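Local coordinates for B12-binding domain-containing protein (Kitasatospora setae, PDB 6WTE), which binds cobalamin and a [4Fe-4S] cluster and acts as a radical S-adenosylmethionine methyltransferase, TsrM, that works by non-radical catalysis, at residues A[108-120]-A[455-467]. Residues are numbered along the deposited sequence; the frame is centred on the assembly and turned at random.
Sequences FSTMPFALVEYFG and SPAEYERQFMFDE
Glu460 OE1 lies at the N-terminal end of helix 112-119 and takes two of its first backbone N-H groups, showing how a carboxylate from a distant segment can bind a helix start and tie two domains together. Here the cobalamin-binding domain, a Rossmann-like fold, meets helix 456-461 of the radical SAM region. The bond from Ala114 N is nearly straight (3.0 Å, 169°) and reaches OE1 on the anti side of the carboxylate, tilted 31° out of its plane, whereas that from Phe113 N is weak and bent. A chain extended beyond CG gives Glu460 this reach, and Tyr416 OH binds OE2. The partial charge of the helix end would favour the carboxylate's negative form. An alanine here is likely to leave Ala114 N and Tyr416 OH without their carboxylate partner. Further along helix 112-119, a water donates to Glu117 OE1 and accepts from Arg461 NH1, two charges beyond salt-bridge range; a second water joins Glu117 OE2, also bound by Ala160 N, to Ala457 N. The helices cross almost perpendicularly, their axes 7.3 Å apart, and small side chains allow it: the CA atoms of Ala114 and Ala457 come within 4.0 Å. Pro456 CB sits over one face of the Phe113 ring in a CH-pi contact, 3.7 Å from its centroid. Toward the cobalamin, Met464 meets Met111 less certainly, being modelled in two conformers. One turn on from Ala114, Phe465 CZ rests over one face of the Tyr118 ring, 3.7 Å from Tyr118 CE1, the two ring planes inclined at 41°.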
# COMPACT_ATOMS: atom_id res chain seq x y z
N PHE A 108 -4.18 -6.46 4.76
CA PHE A 108 -4.81 -7.24 5.82
C PHE A 108 -5.34 -6.35 6.94
O PHE A 108 -6.46 -6.55 7.43
CB PHE A 108 -3.79 -8.24 6.36
CG PHE A 108 -4.34 -9.22 7.35
CD1 PHE A 108 -4.88 -10.42 6.93
CD2 PHE A 108 -4.30 -8.95 8.71
CE1 PHE A 108 -5.38 -11.34 7.84
CE2 PHE A 108 -4.81 -9.87 9.63
CZ PHE A 108 -5.34 -11.05 9.20
N SER A 109 -4.56 -5.35 7.34
CA SER A 109 -4.92 -4.48 8.45
C SER A 109 -6.08 -3.53 8.14
O SER A 109 -6.58 -2.88 9.07
CB SER A 109 -3.69 -3.66 8.88
OG SER A 109 -2.70 -4.51 9.44
N THR A 110 -6.53 -3.44 6.89
CA THR A 110 -7.73 -2.66 6.61
C THR A 110 -9.00 -3.41 6.99
O THR A 110 -10.05 -2.79 7.15
CB THR A 110 -7.81 -2.25 5.14
OG1 THR A 110 -8.13 -3.40 4.35
CG2 THR A 110 -6.46 -1.66 4.66
N MET A 111 -8.92 -4.72 7.14
CA MET A 111 -10.09 -5.51 7.50
C MET A 111 -9.62 -6.80 8.17
O MET A 111 -9.95 -7.89 7.69
CB MET A 111 -10.93 -5.80 6.26
CG MET A 111 -10.08 -6.21 5.06
SD MET A 111 -11.00 -6.59 3.56
CE MET A 111 -12.17 -7.82 4.15
N PRO A 112 -8.88 -6.72 9.28
CA PRO A 112 -8.22 -7.92 9.78
C PRO A 112 -9.15 -8.90 10.46
O PRO A 112 -8.89 -10.11 10.39
CB PRO A 112 -7.18 -7.36 10.77
CG PRO A 112 -7.83 -6.11 11.27
CD PRO A 112 -8.60 -5.54 10.11
N PHE A 113 -10.22 -8.44 11.11
CA PHE A 113 -11.16 -9.38 11.72
C PHE A 113 -11.92 -10.16 10.64
O PHE A 113 -12.08 -11.38 10.75
CB PHE A 113 -12.15 -8.65 12.63
CG PHE A 113 -11.53 -8.07 13.87
CD1 PHE A 113 -10.82 -6.89 13.82
CD2 PHE A 113 -11.67 -8.71 15.09
CE1 PHE A 113 -10.26 -6.34 14.97
CE2 PHE A 113 -11.11 -8.18 16.24
CZ PHE A 113 -10.40 -6.99 16.18
N ALA A 114 -12.39 -9.46 9.61
CA ALA A 114 -13.07 -10.14 8.51
C ALA A 114 -12.15 -11.16 7.86
O ALA A 114 -12.59 -12.26 7.50
CB ALA A 114 -13.54 -9.12 7.47
N LEU A 115 -10.88 -10.82 7.68
CA LEU A 115 -9.98 -11.73 6.98
C LEU A 115 -9.58 -12.92 7.85
O LEU A 115 -9.44 -14.03 7.33
CB LEU A 115 -8.75 -10.97 6.48
CG LEU A 115 -9.09 -10.06 5.29
CD1 LEU A 115 -7.84 -9.37 4.76
CD2 LEU A 115 -9.77 -10.86 4.20
N VAL A 116 -9.38 -12.71 9.16
CA VAL A 116 -9.13 -13.85 10.03
C VAL A 116 -10.26 -14.87 9.90
O VAL A 116 -10.03 -16.07 9.75
CB VAL A 116 -8.95 -13.41 11.49
CG1 VAL A 116 -9.06 -14.61 12.41
CG2 VAL A 116 -7.60 -12.75 11.70
N GLU A 117 -11.51 -14.38 9.91
CA GLU A 117 -12.65 -15.29 9.81
C GLU A 117 -12.80 -15.86 8.41
O GLU A 117 -13.08 -17.05 8.24
CB GLU A 117 -13.93 -14.56 10.26
CG GLU A 117 -13.84 -14.01 11.69
CD GLU A 117 -15.17 -13.55 12.24
OE1 GLU A 117 -16.19 -13.68 11.53
OE2 GLU A 117 -15.20 -13.04 13.38
N TYR A 118 -12.60 -15.03 7.38
CA TYR A 118 -12.71 -15.49 6.00
C TYR A 118 -11.66 -16.55 5.68
O TYR A 118 -11.95 -17.58 5.06
CB TYR A 118 -12.58 -14.30 5.05
CG TYR A 118 -12.57 -14.63 3.57
CD1 TYR A 118 -13.72 -15.07 2.92
CD2 TYR A 118 -11.42 -14.45 2.81
CE1 TYR A 118 -13.72 -15.34 1.56
CE2 TYR A 118 -11.41 -14.72 1.44
CZ TYR A 118 -12.55 -15.16 0.83
OH TYR A 118 -12.53 -15.42 -0.52
N PHE A 119 -10.41 -16.30 6.08
CA PHE A 119 -9.33 -17.26 5.82
C PHE A 119 -9.43 -18.49 6.70
O PHE A 119 -8.82 -19.52 6.38
CB PHE A 119 -7.97 -16.60 6.04
CG PHE A 119 -7.63 -15.53 5.04
CD1 PHE A 119 -8.11 -15.57 3.74
CD2 PHE A 119 -6.79 -14.50 5.40
CE1 PHE A 119 -7.77 -14.58 2.82
CE2 PHE A 119 -6.45 -13.51 4.50
CZ PHE A 119 -6.94 -13.56 3.20
N GLY A 120 -10.16 -18.41 7.81
CA GLY A 120 -10.25 -19.54 8.72
C GLY A 120 -8.99 -19.81 9.50
O GLY A 120 -8.67 -20.97 9.76
N SER A 455 -20.13 -7.59 15.28
CA SER A 455 -18.71 -7.88 15.44
C SER A 455 -17.92 -6.95 14.54
O SER A 455 -18.45 -6.44 13.55
CB SER A 455 -18.41 -9.35 15.09
OG SER A 455 -18.54 -9.56 13.69
N PRO A 456 -16.64 -6.74 14.84
CA PRO A 456 -15.77 -6.08 13.85
C PRO A 456 -15.76 -6.79 12.51
O PRO A 456 -15.77 -6.12 11.47
CB PRO A 456 -14.39 -6.12 14.52
CG PRO A 456 -14.68 -6.21 15.98
CD PRO A 456 -15.92 -7.04 16.09
N ALA A 457 -15.77 -8.13 12.50
CA ALA A 457 -15.77 -8.85 11.23
C ALA A 457 -16.97 -8.48 10.38
O ALA A 457 -16.84 -8.29 9.16
CB ALA A 457 -15.72 -10.36 11.46
N GLU A 458 -18.16 -8.37 10.99
CA GLU A 458 -19.33 -7.97 10.22
C GLU A 458 -19.17 -6.58 9.64
O GLU A 458 -19.49 -6.34 8.47
CB GLU A 458 -20.61 -8.03 11.07
CG GLU A 458 -21.84 -7.62 10.27
CD GLU A 458 -23.12 -7.61 11.09
OE1 GLU A 458 -23.05 -7.81 12.32
OE2 GLU A 458 -24.18 -7.39 10.49
N TYR A 459 -18.67 -5.64 10.44
CA TYR A 459 -18.50 -4.27 9.96
C TYR A 459 -17.49 -4.21 8.82
O TYR A 459 -17.64 -3.43 7.87
CB TYR A 459 -18.07 -3.35 11.10
CG TYR A 459 -17.78 -1.95 10.61
CD1 TYR A 459 -18.81 -1.16 10.12
CD2 TYR A 459 -16.49 -1.42 10.61
CE1 TYR A 459 -18.58 0.11 9.66
CE2 TYR A 459 -16.24 -0.14 10.14
CZ TYR A 459 -17.29 0.62 9.66
OH TYR A 459 -17.08 1.90 9.19
N GLU A 460 -16.45 -5.04 8.89
CA GLU A 460 -15.39 -4.97 7.88
C GLU A 460 -15.78 -5.70 6.60
O GLU A 460 -15.50 -5.22 5.50
CB GLU A 460 -14.09 -5.54 8.46
CG GLU A 460 -13.55 -4.73 9.62
CD GLU A 460 -12.44 -5.45 10.37
OE1 GLU A 460 -12.02 -6.54 9.92
OE2 GLU A 460 -11.98 -4.92 11.40
N ARG A 461 -16.44 -6.86 6.72
CA ARG A 461 -16.65 -7.69 5.54
C ARG A 461 -17.64 -7.07 4.57
O ARG A 461 -17.58 -7.36 3.37
CB ARG A 461 -17.09 -9.10 5.96
CG ARG A 461 -18.52 -9.17 6.49
CD ARG A 461 -18.76 -10.48 7.26
NE ARG A 461 -20.14 -10.56 7.71
CZ ARG A 461 -20.53 -11.08 8.87
NH1 ARG A 461 -19.65 -11.56 9.74
NH2 ARG A 461 -21.83 -11.10 9.17
N GLN A 462 -18.56 -6.23 5.05
CA GLN A 462 -19.61 -5.70 4.18
C GLN A 462 -19.05 -4.81 3.08
O GLN A 462 -19.73 -4.59 2.07
CB GLN A 462 -20.63 -4.90 5.01
CG GLN A 462 -20.02 -3.70 5.69
CD GLN A 462 -21.01 -2.90 6.53
OE1 GLN A 462 -22.22 -2.92 6.29
NE2 GLN A 462 -20.49 -2.17 7.51
N PHE A 463 -17.84 -4.30 3.24
CA PHE A 463 -17.26 -3.48 2.18
C PHE A 463 -16.68 -4.31 1.05
O PHE A 463 -16.32 -3.75 0.01
CB PHE A 463 -16.20 -2.56 2.78
CG PHE A 463 -16.76 -1.49 3.66
CD1 PHE A 463 -17.07 -1.76 4.99
CD2 PHE A 463 -17.02 -0.22 3.15
CE1 PHE A 463 -17.60 -0.78 5.80
CE2 PHE A 463 -17.56 0.78 3.97
CZ PHE A 463 -17.85 0.50 5.29
N MET A 464 -16.60 -5.63 1.21
CA MET A 464 -16.06 -6.52 0.19
C MET A 464 -16.98 -7.67 -0.19
O MET A 464 -16.84 -8.21 -1.30
CB MET A 464 -14.71 -7.09 0.65
CG MET A 464 -13.94 -7.87 -0.39
SD MET A 464 -12.23 -8.09 0.11
CE MET A 464 -11.63 -6.41 0.03
N PHE A 465 -17.91 -8.07 0.68
CA PHE A 465 -18.77 -9.22 0.45
C PHE A 465 -20.22 -8.83 0.69
O PHE A 465 -20.52 -8.02 1.57
CB PHE A 465 -18.42 -10.38 1.39
CG PHE A 465 -17.00 -10.84 1.29
CD1 PHE A 465 -16.63 -11.81 0.37
CD2 PHE A 465 -16.03 -10.34 2.15
CE1 PHE A 465 -15.32 -12.24 0.29
CE2 PHE A 465 -14.72 -10.77 2.08
CZ PHE A 465 -14.36 -11.73 1.14
N ASP A 466 -21.13 -9.44 -0.07
CA ASP A 466 -22.54 -9.22 0.21
C ASP A 466 -23.02 -10.20 1.28
O ASP A 466 -22.24 -10.96 1.86
CB ASP A 466 -23.37 -9.31 -1.08
CG ASP A 466 -23.42 -10.71 -1.68
OD1 ASP A 466 -22.99 -11.70 -1.06
OD2 ASP A 466 -23.92 -10.82 -2.82
N GLU A 467 -24.32 -10.17 1.56
CA GLU A 467 -24.89 -10.96 2.64
C GLU A 467 -24.75 -12.46 2.38
O GLU A 467 -24.73 -13.25 3.33
CB GLU A 467 -26.37 -10.59 2.83
CG GLU A 467 -26.62 -9.15 3.27
CD GLU A 467 -26.55 -8.14 2.13
OE1 GLU A 467 -26.13 -8.50 1.01
OE2 GLU A 467 -26.94 -6.97 2.35
O HOH W 1 -17.07 -12.86 9.14
O HOH W 2 -15.00 -10.20 14.61